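Local atomic coordinates of rRNA N-glycosidase (Bougainvillea spectabilis, PDB entry 3CTK), a protein that is a ribosome-inactivating protein from a plant, a single chain that combines a mixed beta sheet, a largely helical middle and a C-terminal beta hairpin. Residues F6-A11 / L130-L135; F169-T174 / N188-N193; P217-I222 / W229-V234. All coordinates share one frame; numbering follows the deposited sequence.

Contact 1 of 3, residues F6-A11 / L130-L135; sequences FNLGEA and LGVYKL
Val132 is the hub of this buried contact, and its two methyls divide the work. CG1, anti to the backbone N (chi1 170°), presses into the backbone of Leu8: it lies 3.2 Å from Leu8 O, a tight approach, and 3.6 Å from Leu8 CB as the two side chains run alongside one another with opposite headings. CG2 takes the other direction, meeting Ala11 CB at 4.1 Å and approaching the edge of the Phe6 ring near its plane, with CZ 4.3 Å away. One helical turn further on, Leu135 lies roughly perpendicular to Leu8, the CD2 methyl of Leu8 standing 4.0 Å from CD2 of Leu135. No hydrogen bond joins the two segments; the side chains meet through apolar contacts.

The loop that offers Leu8 is shaped locally. Asn7 to Glu10 form a type I beta turn, and Asn7 OD1 accepts from Gly9 N at 2.7 Å in the carbonyl plane, an Asx turn. On the other side Gly131 is the N-cap, and its O accepts from Leu135 N at 2.8 Å in the first turn. Farther out, Phe6 stacks on Phe17, Phe6 and Leu8 form backbone hydrogen bonds with strand 47-53, and Leu135 also packs on helix 149-168. The arrangement packs the turn after edge strand 3-7 against the first turn of helix 132-142, between the mixed sheet and the helical part of this alpha+beta fold.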
loop_
_atom_site.group_PDB
_atom_site.type_symbol
_atom_site.label_atom_id
_atom_site.label_comp_id
_atom_site.label_asym_id
_atom_site.label_seq_id
_atom_site.Cartn_x
_atom_site.Cartn_y
_atom_site.Cartn_z
ATOM N N PHE A 6 -7.527 -10.543 -4.870
ATOM C CA PHE A 6 -6.735 -10.472 -6.088
ATOM C C PHE A 6 -5.972 -11.781 -6.288
ATOM O O PHE A 6 -5.166 -12.175 -5.444
ATOM C CB PHE A 6 -5.751 -9.300 -6.014
ATOM C CG PHE A 6 -4.944 -9.101 -7.269
ATOM C CD1 PHE A 6 -5.562 -9.092 -8.517
ATOM C CD2 PHE A 6 -3.568 -8.897 -7.202
ATOM C CE1 PHE A 6 -4.823 -8.884 -9.681
ATOM C CE2 PHE A 6 -2.817 -8.686 -8.363
ATOM C CZ PHE A 6 -3.446 -8.680 -9.603
ATOM N N ASN A 7 -6.248 -12.463 -7.396
ATOM C CA ASN A 7 -5.568 -13.716 -7.705
ATOM C C ASN A 7 -4.454 -13.394 -8.694
ATOM O O ASN A 7 -4.705 -12.815 -9.751
ATOM C CB ASN A 7 -6.545 -14.722 -8.316
ATOM C CG ASN A 7 -5.909 -16.074 -8.552
ATOM O OD1 ASN A 7 -5.033 -16.218 -9.402
ATOM N ND2 ASN A 7 -6.340 -17.074 -7.788
ATOM N N LEU A 8 -3.225 -13.769 -8.348
ATOM C CA LEU A 8 -2.070 -13.475 -9.191
ATOM C C LEU A 8 -2.052 -14.202 -10.533
ATOM O O LEU A 8 -1.180 -13.958 -11.364
ATOM C CB LEU A 8 -0.776 -13.747 -8.415
ATOM C CG LEU A 8 -0.646 -12.969 -7.103
ATOM C CD1 LEU A 8 0.729 -13.212 -6.497
ATOM C CD2 LEU A 8 -0.858 -11.478 -7.357
ATOM N N GLY A 9 -3.019 -15.089 -10.739
ATOM C CA GLY A 9 -3.112 -15.804 -11.998
ATOM C C GLY A 9 -4.056 -15.070 -12.938
ATOM O O GLY A 9 -4.256 -15.479 -14.084
ATOM N N GLU A 10 -4.636 -13.977 -12.446
ATOM C CA GLU A 10 -5.573 -13.163 -13.220
ATOM C C GLU A 10 -5.122 -11.709 -13.146
ATOM O O GLU A 10 -5.866 -10.843 -12.687
ATOM C CB GLU A 10 -6.985 -13.268 -12.636
ATOM C CG GLU A 10 -7.356 -14.640 -12.104
ATOM C CD GLU A 10 -8.781 -14.695 -11.593
ATOM O OE1 GLU A 10 -9.228 -13.710 -10.964
ATOM O OE2 GLU A 10 -9.455 -15.725 -11.808
ATOM N N ALA A 11 -3.902 -11.445 -13.602
ATOM C CA ALA A 11 -3.341 -10.099 -13.550
ATOM C C ALA A 11 -4.222 -9.004 -14.145
ATOM O O ALA A 11 -4.218 -7.875 -13.661
ATOM C CB ALA A 11 -1.966 -10.086 -14.220
ATOM N N LEU A 130 9.316 -5.131 -8.911
ATOM C CA LEU A 130 7.904 -5.239 -8.571
ATOM C C LEU A 130 7.195 -5.949 -9.722
ATOM O O LEU A 130 7.713 -6.009 -10.839
ATOM C CB LEU A 130 7.303 -3.847 -8.376
ATOM C CG LEU A 130 7.975 -2.963 -7.322
ATOM C CD1 LEU A 130 7.348 -1.572 -7.348
ATOM C CD2 LEU A 130 7.822 -3.594 -5.948
ATOM N N GLY A 131 6.008 -6.473 -9.449
ATOM C CA GLY A 131 5.260 -7.173 -10.476
ATOM C C GLY A 131 4.527 -8.361 -9.896
ATOM O O GLY A 131 4.855 -8.828 -8.809
ATOM N N VAL A 132 3.533 -8.860 -10.621
ATOM C CA VAL A 132 2.750 -9.991 -10.145
ATOM C C VAL A 132 3.574 -11.248 -9.889
ATOM O O VAL A 132 3.367 -11.936 -8.886
ATOM C CB VAL A 132 1.607 -10.311 -11.134
ATOM C CG1 VAL A 132 0.952 -11.631 -10.774
ATOM C CG2 VAL A 132 0.582 -9.189 -11.100
ATOM N N TYR A 133 4.509 -11.550 -10.786
ATOM C CA TYR A 133 5.342 -12.739 -10.636
ATOM C C TYR A 133 6.292 -12.585 -9.455
ATOM O O TYR A 133 6.508 -13.529 -8.687
ATOM C CB TYR A 133 6.156 -12.996 -11.908
ATOM C CG TYR A 133 6.804 -14.367 -11.931
ATOM C CD1 TYR A 133 6.046 -15.511 -12.174
ATOM C CD2 TYR A 133 8.165 -14.523 -11.662
ATOM C CE1 TYR A 133 6.626 -16.783 -12.149
ATOM C CE2 TYR A 133 8.756 -15.790 -11.634
ATOM C CZ TYR A 133 7.979 -16.913 -11.876
ATOM O OH TYR A 133 8.547 -18.167 -11.837
ATOM N N LYS A 134 6.866 -11.393 -9.316
ATOM C CA LYS A 134 7.783 -11.124 -8.215
ATOM C C LYS A 134 7.030 -11.187 -6.893
ATOM O O LYS A 134 7.558 -11.678 -5.899
ATOM C CB LYS A 134 8.429 -9.748 -8.388
ATOM C CG LYS A 134 9.347 -9.650 -9.604
ATOM C CD LYS A 134 10.548 -10.586 -9.487
ATOM C CE LYS A 134 11.459 -10.459 -10.704
ATOM N NZ LYS A 134 12.657 -11.346 -10.609
ATOM N N LEU A 135 5.797 -10.684 -6.878
ATOM C CA LEU A 135 5.004 -10.719 -5.656
ATOM C C LEU A 135 4.741 -12.175 -5.293
ATOM O O LEU A 135 4.893 -12.565 -4.137
ATOM C CB LEU A 135 3.683 -9.962 -5.839
ATOM C CG LEU A 135 2.696 -9.994 -4.664
ATOM C CD1 LEU A 135 3.344 -9.429 -3.408
ATOM C CD2 LEU A 135 1.453 -9.197 -5.033
#

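Contact 2 of 3, residues F169-T174 / N188-N193; sequences FKYIET and NFKVLN
From CB to NZ, the side chain of Lys190 runs extended across one face of the Tyr171 ring. Its CB starts near the hydroxyl end of the ring, 3.9 Å from Tyr171 CE2, and CG follows over the same carbon. CD comes closest, 3.6 Å from Tyr171 CZ and 15° off the ring normal when seen from the centroid, a CH-pi contact. CE passes over CG and CD1 of Tyr171, and the ammonium ends above the face in a cation-pi contact, NZ being 4.3 Å from the centroid of the Tyr171 ring. The strongest partner of this buried charge is Asp240, a salt bridge, and Trp229 offers it a second ring.

The rim of Tyr171 is held too. Its OH meets Asn188 end to end, receiving ND2 at 3.2 Å with an N-H...O angle of 157°, while Val191 CG2 touches CE2 at the ring edge. The same amide turns its OD1 to Val191 N at 2.9 Å, with a weak second bond from Lys190 N. Beside it, Ile172 CD1 packs on Val191 CG1. This is oblique helix packing, the axes of 170-174 and 189-193 approaching to 10.0 Å with N-to-C directions 137° apart, in which an asparagine N-cap both caps helix 189-196 and grips its neighbour.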
loop_
_atom_site.group_PDB
_atom_site.type_symbol
_atom_site.label_atom_id
_atom_site.label_comp_id
_atom_site.label_asym_id
_atom_site.label_seq_id
_atom_site.Cartn_x
_atom_site.Cartn_y
_atom_site.Cartn_z
ATOM N N PHE A 169 -2.130 6.375 -5.360
ATOM C CA PHE A 169 -1.731 7.057 -6.591
ATOM C C PHE A 169 -2.072 6.368 -7.907
ATOM O O PHE A 169 -1.551 5.290 -8.205
ATOM C CB PHE A 169 -0.213 7.283 -6.566
ATOM C CG PHE A 169 0.262 8.127 -5.425
ATOM C CD1 PHE A 169 0.180 9.514 -5.489
ATOM C CD2 PHE A 169 0.808 7.539 -4.284
ATOM C CE1 PHE A 169 0.639 10.307 -4.435
ATOM C CE2 PHE A 169 1.269 8.324 -3.221
ATOM C CZ PHE A 169 1.185 9.710 -3.299
ATOM N N LYS A 170 -2.922 6.999 -8.712
ATOM C CA LYS A 170 -3.267 6.435 -10.012
ATOM C C LYS A 170 -2.011 6.271 -10.872
ATOM O O LYS A 170 -1.931 5.352 -11.686
ATOM C CB LYS A 170 -4.265 7.336 -10.745
ATOM C CG LYS A 170 -5.675 7.281 -10.184
ATOM C CD LYS A 170 -6.612 8.177 -10.982
ATOM C CE LYS A 170 -8.041 8.065 -10.479
ATOM N NZ LYS A 170 -8.962 8.955 -11.240
ATOM N N TYR A 171 -1.032 7.158 -10.689
ATOM C CA TYR A 171 0.209 7.081 -11.459
ATOM C C TYR A 171 0.909 5.748 -11.209
ATOM O O TYR A 171 1.374 5.088 -12.146
ATOM C CB TYR A 171 1.173 8.211 -11.085
ATOM C CG TYR A 171 2.467 8.143 -11.870
ATOM C CD1 TYR A 171 2.528 8.587 -13.191
ATOM C CD2 TYR A 171 3.611 7.569 -11.315
ATOM C CE1 TYR A 171 3.694 8.459 -13.941
ATOM C CE2 TYR A 171 4.786 7.435 -12.060
ATOM C CZ TYR A 171 4.816 7.881 -13.370
ATOM O OH TYR A 171 5.968 7.742 -14.111
ATOM N N ILE A 172 0.990 5.360 -9.939
ATOM C CA ILE A 172 1.634 4.109 -9.567
ATOM C C ILE A 172 0.798 2.929 -10.060
ATOM O O ILE A 172 1.340 1.935 -10.536
ATOM C CB ILE A 172 1.849 4.033 -8.030
ATOM C CG1 ILE A 172 2.786 5.165 -7.598
ATOM C CG2 ILE A 172 2.449 2.684 -7.637
ATOM C CD1 ILE A 172 3.130 5.170 -6.109
ATOM N N GLU A 173 -0.523 3.040 -9.962
ATOM C CA GLU A 173 -1.389 1.969 -10.444
ATOM C C GLU A 173 -1.110 1.744 -11.932
ATOM O O GLU A 173 -1.026 0.603 -12.399
ATOM C CB GLU A 173 -2.864 2.335 -10.264
ATOM C CG GLU A 173 -3.813 1.250 -10.758
ATOM C CD GLU A 173 -5.241 1.730 -10.916
ATOM O OE1 GLU A 173 -5.530 2.907 -10.595
ATOM O OE2 GLU A 173 -6.080 0.922 -11.368
ATOM N N THR A 174 -0.951 2.836 -12.676
ATOM C CA THR A 174 -0.697 2.724 -14.108
ATOM C C THR A 174 0.659 2.098 -14.412
ATOM O O THR A 174 0.795 1.360 -15.388
ATOM C CB THR A 174 -0.816 4.092 -14.807
ATOM O OG1 THR A 174 -2.156 4.579 -14.659
ATOM C CG2 THR A 174 -0.512 3.965 -16.290
ATOM N N ASN A 188 10.417 3.854 -10.781
ATOM C CA ASN A 188 11.192 5.007 -11.217
ATOM C C ASN A 188 11.203 6.131 -10.188
ATOM O O ASN A 188 10.571 6.031 -9.135
ATOM C CB ASN A 188 10.708 5.526 -12.591
ATOM C CG ASN A 188 9.290 6.088 -12.567
ATOM O OD1 ASN A 188 8.886 6.767 -11.625
ATOM N ND2 ASN A 188 8.539 5.829 -13.635
ATOM N N PHE A 189 11.937 7.197 -10.495
ATOM C CA PHE A 189 12.070 8.332 -9.591
ATOM C C PHE A 189 10.753 8.953 -9.148
ATOM O O PHE A 189 10.634 9.387 -8.003
ATOM C CB PHE A 189 12.949 9.413 -10.228
ATOM C CG PHE A 189 14.303 8.920 -10.649
ATOM C CD1 PHE A 189 14.567 8.622 -11.982
ATOM C CD2 PHE A 189 15.314 8.744 -9.711
ATOM C CE1 PHE A 189 15.822 8.154 -12.374
ATOM C CE2 PHE A 189 16.572 8.276 -10.093
ATOM C CZ PHE A 189 16.824 7.982 -11.427
ATOM N N LYS A 190 9.772 9.007 -10.047
ATOM C CA LYS A 190 8.479 9.593 -9.706
ATOM C C LYS A 190 7.687 8.697 -8.763
ATOM O O LYS A 190 7.074 9.178 -7.806
ATOM C CB LYS A 190 7.654 9.878 -10.969
ATOM C CG LYS A 190 6.274 10.462 -10.665
ATOM C CD LYS A 190 5.595 11.059 -11.897
ATOM C CE LYS A 190 4.197 11.572 -11.541
ATOM N NZ LYS A 190 3.543 12.308 -12.661
ATOM N N VAL A 191 7.689 7.397 -9.036
ATOM C CA VAL A 191 6.978 6.456 -8.176
ATOM C C VAL A 191 7.481 6.626 -6.742
ATOM O O VAL A 191 6.694 6.807 -5.812
ATOM C CB VAL A 191 7.209 5.002 -8.628
ATOM C CG1 VAL A 191 6.606 4.038 -7.612
ATOM C CG2 VAL A 191 6.580 4.780 -9.999
ATOM N N LEU A 192 8.796 6.590 -6.576
ATOM C CA LEU A 192 9.410 6.741 -5.261
ATOM C C LEU A 192 9.108 8.093 -4.616
ATOM O O LEU A 192 8.855 8.169 -3.414
ATOM C CB LEU A 192 10.927 6.531 -5.368
ATOM C CG LEU A 192 11.436 5.090 -5.210
ATOM C CD1 LEU A 192 10.471 4.111 -5.834
ATOM C CD2 LEU A 192 12.819 4.966 -5.828
ATOM N N ASN A 193 9.117 9.155 -5.415
ATOM C CA ASN A 193 8.852 10.492 -4.893
ATOM C C ASN A 193 7.422 10.614 -4.362
ATOM O O ASN A 193 7.196 11.177 -3.289
ATOM C CB ASN A 193 9.091 11.544 -5.979
ATOM C CG ASN A 193 8.968 12.957 -5.452
ATOM O OD1 ASN A 193 9.746 13.383 -4.596
ATOM N ND2 ASN A 193 7.990 13.694 -5.959
#

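Contact 3 of 3, residues P217-I222 / W229-V234; sequences PALQLI and WVVNKV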
loop_
_atom_site.group_PDB
_atom_site.type_symbol
_atom_site.label_atom_id
_atom_site.label_comp_id
_atom_site.label_asym_id
_atom_site.label_seq_id
_atom_site.Cartn_x
_atom_site.Cartn_y
_atom_site.Cartn_z
ATOM N N PRO A 217 2.234 27.257 -0.412
ATOM C CA PRO A 217 3.484 27.091 -1.166
ATOM C C PRO A 217 3.377 25.924 -2.137
ATOM O O PRO A 217 2.572 25.015 -1.938
ATOM C CB PRO A 217 4.517 26.815 -0.076
ATOM C CG PRO A 217 3.952 27.526 1.116
ATOM C CD PRO A 217 2.494 27.166 1.035
ATOM N N ALA A 218 4.204 25.944 -3.176
ATOM C CA ALA A 218 4.187 24.893 -4.185
ATOM C C ALA A 218 4.792 23.574 -3.710
ATOM O O ALA A 218 5.646 23.548 -2.826
ATOM C CB ALA A 218 4.923 25.375 -5.432
ATOM N N LEU A 219 4.339 22.475 -4.306
ATOM C CA LEU A 219 4.868 21.153 -3.979
ATOM C C LEU A 219 6.119 20.951 -4.824
ATOM O O LEU A 219 6.091 21.155 -6.037
ATOM C CB LEU A 219 3.853 20.067 -4.322
ATOM C CG LEU A 219 2.606 19.979 -3.441
ATOM C CD1 LEU A 219 1.535 19.181 -4.172
ATOM C CD2 LEU A 219 2.957 19.327 -2.105
ATOM N N GLN A 220 7.215 20.563 -4.182
ATOM C CA GLN A 220 8.473 20.337 -4.887
ATOM C C GLN A 220 8.593 18.836 -5.121
ATOM O O GLN A 220 9.116 18.109 -4.277
ATOM C CB GLN A 220 9.643 20.840 -4.037
ATOM C CG GLN A 220 9.407 22.217 -3.427
ATOM C CD GLN A 220 9.291 23.314 -4.468
ATOM O OE1 GLN A 220 8.652 24.343 -4.236
ATOM N NE2 GLN A 220 9.920 23.107 -5.615
ATOM N N LEU A 221 8.102 18.380 -6.272
ATOM C CA LEU A 221 8.121 16.962 -6.606
ATOM C C LEU A 221 9.186 16.587 -7.639
ATOM O O LEU A 221 10.008 17.421 -8.025
ATOM C CB LEU A 221 6.725 16.541 -7.082
ATOM C CG LEU A 221 5.628 16.878 -6.056
ATOM C CD1 LEU A 221 4.257 16.465 -6.581
ATOM C CD2 LEU A 221 5.930 16.167 -4.741
ATOM N N ILE A 222 9.165 15.328 -8.074
ATOM C CA ILE A 222 10.142 14.814 -9.034
ATOM C C ILE A 222 9.488 14.067 -10.197
ATOM O O ILE A 222 8.549 13.293 -10.000
ATOM C CB ILE A 222 11.133 13.866 -8.320
ATOM C CG1 ILE A 222 11.823 14.622 -7.180
ATOM C CG2 ILE A 222 12.156 13.319 -9.312
ATOM C CD1 ILE A 222 12.650 13.749 -6.258
ATOM N N TRP A 229 9.965 18.829 -10.522
ATOM C CA TRP A 229 8.590 18.983 -10.985
ATOM C C TRP A 229 7.860 19.825 -9.945
ATOM O O TRP A 229 7.400 19.308 -8.927
ATOM C CB TRP A 229 7.926 17.607 -11.142
ATOM C CG TRP A 229 6.477 17.649 -11.566
ATOM C CD1 TRP A 229 5.901 18.523 -12.446
ATOM C CD2 TRP A 229 5.435 16.754 -11.154
ATOM N NE1 TRP A 229 4.566 18.227 -12.607
ATOM C CE2 TRP A 229 4.254 17.145 -11.826
ATOM C CE3 TRP A 229 5.386 15.655 -10.283
ATOM C CZ2 TRP A 229 3.035 16.478 -11.653
ATOM C CZ3 TRP A 229 4.174 14.990 -10.111
ATOM C CH2 TRP A 229 3.015 15.406 -10.795
ATOM N N VAL A 230 7.779 21.129 -10.197
ATOM C CA VAL A 230 7.123 22.054 -9.276
ATOM C C VAL A 230 5.633 22.173 -9.566
ATOM O O VAL A 230 5.223 22.605 -10.645
ATOM C CB VAL A 230 7.777 23.447 -9.340
ATOM C CG1 VAL A 230 7.052 24.416 -8.420
ATOM C CG2 VAL A 230 9.240 23.338 -8.939
ATOM N N VAL A 231 4.828 21.793 -8.581
ATOM C CA VAL A 231 3.378 21.813 -8.711
ATOM C C VAL A 231 2.728 22.949 -7.929
ATOM O O VAL A 231 2.839 23.007 -6.706
ATOM C CB VAL A 231 2.786 20.466 -8.232
ATOM C CG1 VAL A 231 1.263 20.520 -8.239
ATOM C CG2 VAL A 231 3.289 19.341 -9.126
ATOM N N ASN A 232 2.049 23.848 -8.640
ATOM C CA ASN A 232 1.365 24.963 -7.996
ATOM C C ASN A 232 -0.103 25.029 -8.410
ATOM O O ASN A 232 -0.784 26.027 -8.174
ATOM C CB ASN A 232 2.060 26.297 -8.311
ATOM C CG ASN A 232 2.231 26.544 -9.799
ATOM O OD1 ASN A 232 1.461 26.053 -10.624
ATOM N ND2 ASN A 232 3.239 27.334 -10.148
ATOM N N LYS A 233 -0.585 23.952 -9.022
ATOM C CA LYS A 233 -1.971 23.866 -9.469
ATOM C C LYS A 233 -2.532 22.463 -9.280
ATOM O O LYS A 233 -1.888 21.477 -9.624
ATOM C CB LYS A 233 -2.076 24.272 -10.939
ATOM C CG LYS A 233 -2.299 25.760 -11.146
ATOM C CD LYS A 233 -2.052 26.195 -12.586
ATOM C CE LYS A 233 -2.575 25.193 -13.609
ATOM N NZ LYS A 233 -1.667 24.011 -13.749
ATOM N N VAL A 234 -3.738 22.381 -8.728
ATOM C CA VAL A 234 -4.377 21.095 -8.491
ATOM C C VAL A 234 -4.453 20.262 -9.768
ATOM O O VAL A 234 -4.206 19.060 -9.741
ATOM C CB VAL A 234 -5.808 21.276 -7.927
ATOM C CG1 VAL A 234 -6.475 19.918 -7.755
ATOM C CG2 VAL A 234 -5.753 22.003 -6.593
#
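Trp229 holds CG anti to its backbone N (chi1 178°) while Leu221 holds CG anti to its carbonyl carbon (chi1 -55°), and with these settings the two side chains extend in parallel from the same face of the hairpin. Leu221 CB then lies 3.6 Å from Trp229 CE3, and the CD1 methyl of Leu221 reaches CZ3 of the indole. Val231, two residues along, turns CG2 anti to its carbonyl carbon, which sets this methyl 3.6 Å above the plane of the Trp229 ring, over its centre. The same Val231 CG2 is 4.0 Å from Leu221 CD1, so leucine, valine and indole close up into one apolar patch, continued by Leu219 next to Val231.

The backbones fix this register as an antiparallel ladder. Leu219 with Val231 and Leu221 with Trp229 are hydrogen-bonded pairs, flanking the non-hydrogen-bonded pair Gln220 with Val230. Val231 N points to Leu219 O at 2.9 Å and almost straight (171°), within the carbonyl plane; in the Leu221-Trp229 pair both donors sit above the planes of the carbonyls they meet. On the exposed face Val230 touches two partners: CG2 meets Gln220 NE2 at 3.4 Å, where the glutamine chain is bent at chi2, and CG1 meets Ala218 CB at 3.8 Å.

Ile237 of the short helix 234-237 covers Leu221, Trp229 and Val231, while Leu219 rests on Ala204 of helix 198-208. Ile222 leans on Phe189 and Asn193 of helix 189-196, and Leu221 also touches Asn193.

The three contacts follow one another along the chain, each closing before the next opens, and trace the molecule from the six-stranded sheet to the C-terminal hairpin. Contact 1 joins the end of strand 3-7 and the turn after it to helix 132-142; contact 2, with its centre about 18 Å away, joins helices 170-180 and 189-196 without touching it. Contact 3 lies about 33 Å from contact 1, centre to centre, but only about 15 Å from contact 2, which it touches: Lys190 CB approaches Ile222 O at 3.7 Å. Helix 189-196 thus links the helical middle to hairpin 214-222/228-233, while the Cys32-Cys212 disulfide ties the chain just before this hairpin to the N-terminal part.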